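CDNA FLJ56608, highly similar to Homo sapiens chloride channel, calcium activated, family member 1 (CLCA1), mRNA (Homo sapiens, PDB 6PYO) is thought to take part in calcium-activated chloride conductance and mucus production or secretion by goblet cells, the chain here being its von Willebrand factor type A (VWA) domain. Local coordinates at residues Gly22-Arg27 against Leu112-Asp117; Glu149-Lys152 against Leu157-Tyr160; Gly47-Asp52 against Leu91-Thr96. All blocks are in the same frame, centred on the assembly; numbering follows the deposited sequence.

From the N terminus, residues 22-27 bring the chain to the start of helix 24-39, and interaction 1 closes an 84-residue excursion when 112-117 leaves the end of strand 108-113. Interaction 3 falls wholly within that excursion: strand 45-51 and helix 87-99 meet across 38 intervening residues. Interaction 2 follows in series and closes the four-residue connection between helix 145-152 and strand 158-159; none of the three loops cross. All three reach the same mixed sheet. Interactions 2 and 3 also touch directly, L150 CD1 lying 4.0 Å from L91 CD1, whereas interactions 1 and 3 have centres about 16 Å apart and make no contact.

Interaction 1 (Gly22-Arg27 against Leu112-Asp117); sequences GNRLNR and LTDGED
R24 meets D114 and E116 at the rim of the calcium site, which S16, S18 and T85 mark and which is consistent with the metal ion-dependent adhesion site (MIDAS) of VWA domains. R24 sits in the first turn of helix 24-39; its chain runs extended from CG to NE and delivers one nitrogen, NH1, to both acids. NH1 donates to D114 OD2 at 3.0 Å (N-H...O 136°) and to E116 OE2 at 2.9 Å (146°). Both bonds are bent. The guanidinium stands steeply to both carboxylates, and each oxygen is met from well above its carboxylate plane. Two turns shape the acidic side: T113 OG1 accepts from G115 N at 2.9 Å in an ST turn, and D114 OD1 accepts from E116 N at 3.0 Å in an Asx turn, which, with the bonds to OD2, would limit rotation of the carboxylate. D114 OD2 is shared with S18 OG, so the aspartate, whose side chain is about 4 Å from calcium, appears to act as a second-shell support for that serine. With a leucine in place of R24, D114 and E116 would lose their common donor, and the E116 carboxylate would probably be set free to turn. The chemistry implies a salt-bridge network in which the R24 guanidinium, through NH1, is likely to offset the repulsion between the two carboxylates, one of them close to the calcium.

Interaction 2 (Glu149-Lys152 against Leu157-Tyr160); sequences ELSK and LQTY
L157 approaches S151 through its backbone: its carbonyl O lies 3.5 Å from S151 OG, while its CB points away from the helix. That separation is not a bond, because the serine hydroxyl is committed to strand 133-138, where it is hydrogen-bonded to T136 OG1 and to the carbonyl of I134. L157 N in turn is hydrogen-bonded to H135 ND1. Q158 gives the largest share of the contact. Its CG lies beside the backbone N (chi1 -44°), anti to the carbonyl carbon, and is pressed against the serine: Q158 CG is 3.3 Å from S151 CB, a tight carbon-carbon approach, and 3.5 Å from S151 OG. Beyond CG the chain is extended and takes the amide over to the next helix residue. There K152 NZ donates to Q158 OE1 at 3.2 Å, lying in the carbonyl plane on a lone pair, with a C=O...N angle of 127°. K152 bends at chi3 and chi4 to bring the ammonium back to that oxygen, and K152 CG also passes 3.5 Å from Q158 OE1, so the amide oxygen meets both the root and the end of the lysine. T159 continues the strand with backbone bonds to T136 and A138. Strand 133-138, helix 145-152 and strand 158-159 thus make a beta-alpha-beta crossover, the repeating unit of the Rossmann-like VWA fold.

Interaction 3 (Gly47-Asp52 against Leu91-Thr96); sequences GMVTFD and LRSAFT
V49 and S93 pack strand 45-51 against helix 87-99, part of the helix-on-sheet layering of the VWA domain's Rossmann-like alpha/beta fold. The strand enters at G47, whose backbone is hydrogen-bonded to V9 and L11 of strand 8-14; M48 follows, bonded through its backbone to S59 in strand 55-63. V49 comes next, and its branched side chain points at the helix. Both methyls face the serine hydroxyl: V49 CG2 lies 3.6 Å from S93 OG and V49 CG1 3.8 Å from the same atom, with V49 CG1 also 4.0 Å from S93 CB. S93 has its OG anti to the backbone N (chi1 175°), which turns the oxygen toward the fork of the valine. The contact is therefore van der Waals, and S93 extends it onto A55 and V57 of strand 55-63. T50 uses its hydroxyl for Q58 of that strand. F51 also starts toward the helix, but its side chain packs on V12, D14 and L111. The close approach is consistent with the small side chains, S93 and A94, on this side of the helix: the CA atoms of V49 and A94 are 6.4 Å apart, and V49 CG2 reaches to 4.1 Å from the backbone N of A94.

Interaction 1 (Gly22-Arg27 against Leu112-Asp117)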
loop_
_atom_site.group_PDB
_atom_site.type_symbol
_atom_site.label_atom_id
_atom_site.label_comp_id
_atom_site.label_asym_id
_atom_site.label_seq_id
_atom_site.Cartn_x
_atom_site.Cartn_y
_atom_site.Cartn_z
ATOM N N GLY A 22 13.505 -8.667 -12.721
ATOM C CA GLY A 22 13.878 -7.389 -13.299
ATOM C C GLY A 22 14.223 -6.372 -12.237
ATOM O O GLY A 22 14.984 -6.644 -11.300
ATOM N N ASN A 23 13.657 -5.179 -12.381
ATOM C CA ASN A 23 13.887 -4.083 -11.453
ATOM C C ASN A 23 12.652 -3.769 -10.626
ATOM O O ASN A 23 12.534 -2.660 -10.095
ATOM C CB ASN A 23 14.328 -2.840 -12.220
ATOM C CG ASN A 23 15.724 -2.970 -12.780
ATOM O OD1 ASN A 23 16.674 -3.229 -12.043
ATOM N ND2 ASN A 23 15.858 -2.795 -14.089
ATOM N N ARG A 24 11.725 -4.727 -10.511
ATOM C CA ARG A 24 10.439 -4.425 -9.900
ATOM C C ARG A 24 10.619 -3.867 -8.504
ATOM O O ARG A 24 9.955 -2.896 -8.129
ATOM C CB ARG A 24 9.567 -5.666 -9.858
ATOM C CG ARG A 24 9.255 -6.200 -11.207
ATOM C CD ARG A 24 8.518 -7.498 -11.112
ATOM N NE ARG A 24 8.285 -8.041 -12.439
ATOM C CZ ARG A 24 7.470 -9.051 -12.706
ATOM N NH1 ARG A 24 6.776 -9.664 -11.744
ATOM N NH2 ARG A 24 7.329 -9.434 -13.952
ATOM N N LEU A 25 11.492 -4.483 -7.710
ATOM C CA LEU A 25 11.648 -4.035 -6.336
ATOM C C LEU A 25 12.308 -2.663 -6.278
ATOM O O LEU A 25 11.931 -1.828 -5.451
ATOM C CB LEU A 25 12.440 -5.064 -5.546
ATOM C CG LEU A 25 12.409 -4.847 -4.038
ATOM C CD1 LEU A 25 11.047 -5.052 -3.469
ATOM C CD2 LEU A 25 13.411 -5.788 -3.375
ATOM N N ASN A 26 13.272 -2.398 -7.167
ATOM C CA ASN A 26 13.851 -1.060 -7.263
ATOM C C ASN A 26 12.796 -0.026 -7.651
ATOM O O ASN A 26 12.771 1.073 -7.102
ATOM C CB ASN A 26 14.995 -1.041 -8.278
ATOM C CG ASN A 26 16.325 -1.502 -7.696
ATOM O OD1 ASN A 26 16.604 -1.333 -6.500
ATOM N ND2 ASN A 26 17.156 -2.100 -8.547
ATOM N N ARG A 27 11.911 -0.363 -8.591
ATOM C CA ARG A 27 10.852 0.565 -8.957
ATOM C C ARG A 27 9.883 0.780 -7.805
ATOM O O ARG A 27 9.421 1.910 -7.576
ATOM C CB ARG A 27 10.125 0.065 -10.197
ATOM C CG ARG A 27 10.859 0.410 -11.483
ATOM C CD ARG A 27 10.186 -0.213 -12.720
ATOM N NE ARG A 27 10.798 -1.497 -13.059
ATOM C CZ ARG A 27 10.119 -2.613 -13.291
ATOM N NH1 ARG A 27 8.795 -2.609 -13.245
ATOM N NH2 ARG A 27 10.764 -3.742 -13.584
ATOM N N LEU A 112 1.541 -1.098 -4.033
ATOM C CA LEU A 112 2.629 -1.189 -4.998
ATOM C C LEU A 112 2.907 -2.691 -5.185
ATOM O O LEU A 112 3.334 -3.385 -4.239
ATOM C CB LEU A 112 3.867 -0.413 -4.535
ATOM C CG LEU A 112 3.667 1.095 -4.219
ATOM C CD1 LEU A 112 4.947 1.811 -3.838
ATOM C CD2 LEU A 112 3.051 1.832 -5.375
ATOM N N THR A 113 2.610 -3.205 -6.373
ATOM C CA THR A 113 2.738 -4.657 -6.559
ATOM C C THR A 113 2.911 -4.969 -8.029
ATOM O O THR A 113 2.495 -4.184 -8.893
ATOM C CB THR A 113 1.500 -5.400 -6.032
ATOM O OG1 THR A 113 1.590 -6.812 -6.273
ATOM C CG2 THR A 113 0.254 -4.879 -6.777
ATOM N N ASP A 114 3.483 -6.167 -8.315
ATOM C CA ASP A 114 3.436 -6.662 -9.692
ATOM C C ASP A 114 2.071 -7.248 -10.046
ATOM O O ASP A 114 1.809 -7.526 -11.223
ATOM C CB ASP A 114 4.560 -7.687 -9.992
ATOM C CG ASP A 114 4.533 -8.938 -9.127
ATOM O OD1 ASP A 114 3.483 -9.391 -8.639
ATOM O OD2 ASP A 114 5.625 -9.486 -8.953
ATOM N N GLY A 115 1.192 -7.443 -9.067
ATOM C CA GLY A 115 -0.158 -7.888 -9.338
ATOM C C GLY A 115 -0.323 -9.351 -9.681
ATOM O O GLY A 115 -1.434 -9.765 -10.025
ATOM N N GLU A 116 0.721 -10.162 -9.537
ATOM C CA GLU A 116 0.679 -11.579 -9.896
ATOM C C GLU A 116 0.097 -12.366 -8.727
ATOM O O GLU A 116 0.795 -13.061 -7.987
ATOM C CB GLU A 116 2.073 -12.043 -10.278
ATOM C CG GLU A 116 2.522 -11.345 -11.523
ATOM C CD GLU A 116 3.958 -11.580 -11.876
ATOM O OE1 GLU A 116 4.603 -12.365 -11.158
ATOM O OE2 GLU A 116 4.436 -10.978 -12.879
ATOM N N ASP A 117 -1.224 -12.248 -8.582
ATOM C CA ASP A 117 -1.980 -12.826 -7.475
ATOM C C ASP A 117 -3.394 -13.086 -7.973
ATOM O O ASP A 117 -4.072 -12.150 -8.412
ATOM C CB ASP A 117 -1.993 -11.871 -6.289
ATOM C CG ASP A 117 -2.729 -12.428 -5.088
ATOM O OD1 ASP A 117 -3.329 -13.539 -5.155
ATOM O OD2 ASP A 117 -2.702 -11.729 -4.053
#

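Interaction 2 (Glu149-Lys152 against Leu157-Tyr160)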
loop_
_atom_site.group_PDB
_atom_site.type_symbol
_atom_site.label_atom_id
_atom_site.label_comp_id
_atom_site.label_asym_id
_atom_site.label_seq_id
_atom_site.Cartn_x
_atom_site.Cartn_y
_atom_site.Cartn_z
ATOM N N GLU A 149 -9.415 -3.856 -10.728
ATOM C CA GLU A 149 -10.743 -3.789 -10.124
ATOM C C GLU A 149 -10.696 -3.284 -8.687
ATOM O O GLU A 149 -11.653 -2.653 -8.223
ATOM C CB GLU A 149 -11.447 -5.144 -10.196
ATOM C CG GLU A 149 -11.868 -5.545 -11.641
ATOM C CD GLU A 149 -12.757 -4.515 -12.344
ATOM O OE1 GLU A 149 -13.783 -4.106 -11.755
ATOM O OE2 GLU A 149 -12.425 -4.112 -13.486
ATOM N N LEU A 150 -9.611 -3.555 -7.954
ATOM C CA LEU A 150 -9.462 -2.950 -6.636
ATOM C C LEU A 150 -9.566 -1.435 -6.728
ATOM O O LEU A 150 -10.264 -0.796 -5.932
ATOM C CB LEU A 150 -8.117 -3.327 -6.010
ATOM C CG LEU A 150 -7.984 -4.715 -5.411
ATOM C CD1 LEU A 150 -6.544 -4.938 -4.929
ATOM C CD2 LEU A 150 -8.954 -4.926 -4.265
ATOM N N SER A 151 -8.834 -0.842 -7.681
ATOM C CA SER A 151 -8.935 0.602 -7.870
ATOM C C SER A 151 -10.340 1.034 -8.321
ATOM O O SER A 151 -10.950 1.953 -7.745
ATOM C CB SER A 151 -7.903 1.073 -8.893
ATOM O OG SER A 151 -6.602 0.990 -8.364
ATOM N N LYS A 152 -10.854 0.411 -9.379
ATOM C CA LYS A 152 -12.123 0.854 -9.948
ATOM C C LYS A 152 -13.241 0.848 -8.916
ATOM O O LYS A 152 -14.073 1.763 -8.892
ATOM C CB LYS A 152 -12.494 -0.020 -11.143
ATOM C CG LYS A 152 -11.716 0.343 -12.387
ATOM C CD LYS A 152 -12.251 -0.355 -13.628
ATOM C CE LYS A 152 -12.092 0.550 -14.859
ATOM N NZ LYS A 152 -10.731 1.166 -14.943
ATOM N N LEU A 157 -6.747 5.638 -7.873
ATOM C CA LEU A 157 -6.019 5.809 -9.124
ATOM C C LEU A 157 -5.168 4.581 -9.457
ATOM O O LEU A 157 -4.635 3.900 -8.571
ATOM C CB LEU A 157 -5.114 7.033 -9.066
ATOM C CG LEU A 157 -5.817 8.352 -8.673
ATOM C CD1 LEU A 157 -4.827 9.522 -8.773
ATOM C CD2 LEU A 157 -7.020 8.620 -9.542
ATOM N N GLN A 158 -5.047 4.314 -10.758
ATOM C CA GLN A 158 -4.224 3.243 -11.305
ATOM C C GLN A 158 -3.083 3.847 -12.106
ATOM O O GLN A 158 -3.287 4.813 -12.846
ATOM C CB GLN A 158 -5.033 2.336 -12.219
ATOM C CG GLN A 158 -6.387 1.947 -11.712
ATOM C CD GLN A 158 -7.322 1.576 -12.854
ATOM O OE1 GLN A 158 -8.526 1.825 -12.789
ATOM N NE2 GLN A 158 -6.771 0.969 -13.909
ATOM N N THR A 159 -1.893 3.262 -11.992
ATOM C CA THR A 159 -0.720 3.765 -12.700
ATOM C C THR A 159 0.212 2.598 -13.024
ATOM O O THR A 159 0.045 1.481 -12.518
ATOM C CB THR A 159 -0.016 4.877 -11.901
ATOM O OG1 THR A 159 1.329 5.028 -12.363
ATOM C CG2 THR A 159 -0.019 4.604 -10.407
ATOM N N TYR A 160 1.185 2.878 -13.910
ATOM C CA TYR A 160 2.006 1.881 -14.607
ATOM C C TYR A 160 1.143 0.952 -15.467
ATOM O O TYR A 160 1.583 -0.140 -15.838
ATOM C CB TYR A 160 2.859 1.067 -13.624
ATOM C CG TYR A 160 4.365 1.016 -13.895
ATOM C CD1 TYR A 160 5.231 1.903 -13.258
ATOM C CD2 TYR A 160 4.921 0.056 -14.752
ATOM C CE1 TYR A 160 6.593 1.864 -13.480
ATOM C CE2 TYR A 160 6.292 0.012 -14.984
ATOM C CZ TYR A 160 7.117 0.923 -14.344
ATOM O OH TYR A 160 8.467 0.903 -14.565
#

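Interaction 3 (Gly47-Asp52 against Leu91-Thr96)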
loop_
_atom_site.group_PDB
_atom_site.type_symbol
_atom_site.label_atom_id
_atom_site.label_comp_id
_atom_site.label_asym_id
_atom_site.label_seq_id
_atom_site.Cartn_x
_atom_site.Cartn_y
_atom_site.Cartn_z
ATOM N N GLY A 47 1.025 4.975 7.345
ATOM C CA GLY A 47 1.496 3.699 7.830
ATOM C C GLY A 47 2.112 2.918 6.687
ATOM O O GLY A 47 2.043 3.319 5.527
ATOM N N MET A 48 2.715 1.779 7.026
ATOM C CA MET A 48 3.429 1.021 6.017
ATOM C C MET A 48 3.383 -0.453 6.363
ATOM O O MET A 48 3.806 -0.877 7.458
ATOM C CB MET A 48 4.877 1.505 5.859
ATOM C CG MET A 48 5.720 0.567 4.984
ATOM S SD MET A 48 7.424 1.142 4.666
ATOM C CE MET A 48 7.269 2.899 5.000
ATOM N N VAL A 49 2.891 -1.220 5.400
ATOM C CA VAL A 49 2.780 -2.671 5.470
ATOM C C VAL A 49 3.534 -3.254 4.286
ATOM O O VAL A 49 3.335 -2.807 3.160
ATOM C CB VAL A 49 1.306 -3.112 5.446
ATOM C CG1 VAL A 49 1.172 -4.610 5.258
ATOM C CG2 VAL A 49 0.619 -2.622 6.708
ATOM N N THR A 50 4.431 -4.218 4.542
ATOM C CA THR A 50 4.943 -5.089 3.490
ATOM C C THR A 50 4.199 -6.419 3.509
ATOM O O THR A 50 3.551 -6.805 4.483
ATOM C CB THR A 50 6.436 -5.374 3.629
ATOM O OG1 THR A 50 6.680 -5.752 4.970
ATOM C CG2 THR A 50 7.257 -4.161 3.261
ATOM N N PHE A 51 4.300 -7.149 2.423
ATOM C CA PHE A 51 3.616 -8.426 2.462
ATOM C C PHE A 51 4.323 -9.378 1.514
ATOM O O PHE A 51 4.830 -8.958 0.463
ATOM C CB PHE A 51 2.126 -8.315 2.118
ATOM C CG PHE A 51 1.867 -7.946 0.694
ATOM C CD1 PHE A 51 1.733 -8.932 -0.291
ATOM C CD2 PHE A 51 1.743 -6.614 0.332
ATOM C CE1 PHE A 51 1.494 -8.582 -1.608
ATOM C CE2 PHE A 51 1.511 -6.248 -0.977
ATOM C CZ PHE A 51 1.378 -7.228 -1.949
ATOM N N ASP A 52 4.395 -10.625 1.960
ATOM C CA ASP A 52 4.636 -11.788 1.047
ATOM C C ASP A 52 3.361 -12.622 1.125
ATOM O O ASP A 52 2.293 -12.138 0.761
ATOM C CB ASP A 52 5.927 -12.499 1.418
ATOM C CG ASP A 52 6.196 -12.537 2.924
ATOM O OD1 ASP A 52 5.362 -13.098 3.682
ATOM O OD2 ASP A 52 7.240 -11.996 3.350
ATOM N N LEU A 91 -3.727 -5.955 2.460
ATOM C CA LEU A 91 -4.821 -4.995 2.619
ATOM C C LEU A 91 -5.512 -5.149 3.973
ATOM O O LEU A 91 -5.781 -4.153 4.659
ATOM C CB LEU A 91 -5.818 -5.135 1.475
ATOM C CG LEU A 91 -5.286 -4.880 0.073
ATOM C CD1 LEU A 91 -6.355 -5.159 -0.978
ATOM C CD2 LEU A 91 -4.743 -3.450 -0.064
ATOM N N ARG A 92 -5.787 -6.381 4.396
ATOM C CA ARG A 92 -6.367 -6.581 5.725
ATOM C C ARG A 92 -5.475 -5.976 6.797
ATOM O O ARG A 92 -5.959 -5.324 7.736
ATOM C CB ARG A 92 -6.582 -8.084 5.993
ATOM C CG ARG A 92 -7.848 -8.688 5.386
ATOM C CD ARG A 92 -7.749 -10.219 5.221
ATOM N NE ARG A 92 -8.708 -10.682 4.222
ATOM C CZ ARG A 92 -8.580 -11.780 3.486
ATOM N NH1 ARG A 92 -7.524 -12.567 3.630
ATOM N NH2 ARG A 92 -9.517 -12.077 2.593
ATOM N N SER A 93 -4.161 -6.205 6.694
ATOM C CA SER A 93 -3.253 -5.609 7.670
ATOM C C SER A 93 -3.290 -4.079 7.623
ATOM O O SER A 93 -3.255 -3.414 8.663
ATOM C CB SER A 93 -1.846 -6.129 7.421
ATOM O OG SER A 93 -0.927 -5.492 8.260
ATOM N N ALA A 94 -3.364 -3.495 6.425
ATOM C CA ALA A 94 -3.497 -2.042 6.326
ATOM C C ALA A 94 -4.744 -1.552 7.061
ATOM O O ALA A 94 -4.705 -0.558 7.807
ATOM C CB ALA A 94 -3.509 -1.640 4.857
ATOM N N PHE A 95 -5.865 -2.242 6.857
ATOM C CA PHE A 95 -7.107 -1.851 7.522
ATOM C C PHE A 95 -6.961 -1.919 9.033
ATOM O O PHE A 95 -7.431 -1.026 9.753
ATOM C CB PHE A 95 -8.282 -2.730 7.064
ATOM C CG PHE A 95 -8.624 -2.586 5.603
ATOM C CD1 PHE A 95 -8.181 -1.502 4.881
ATOM C CD2 PHE A 95 -9.384 -3.553 4.950
ATOM C CE1 PHE A 95 -8.486 -1.368 3.514
ATOM C CE2 PHE A 95 -9.681 -3.432 3.610
ATOM C CZ PHE A 95 -9.233 -2.327 2.888
ATOM N N THR A 96 -6.316 -2.970 9.539
ATOM C CA THR A 96 -6.041 -3.041 10.975
ATOM C C THR A 96 -5.146 -1.892 11.429
ATOM O O THR A 96 -5.340 -1.325 12.516
ATOM C CB THR A 96 -5.372 -4.382 11.302
ATOM O OG1 THR A 96 -6.134 -5.433 10.708
ATOM C CG2 THR A 96 -5.296 -4.605 12.798
#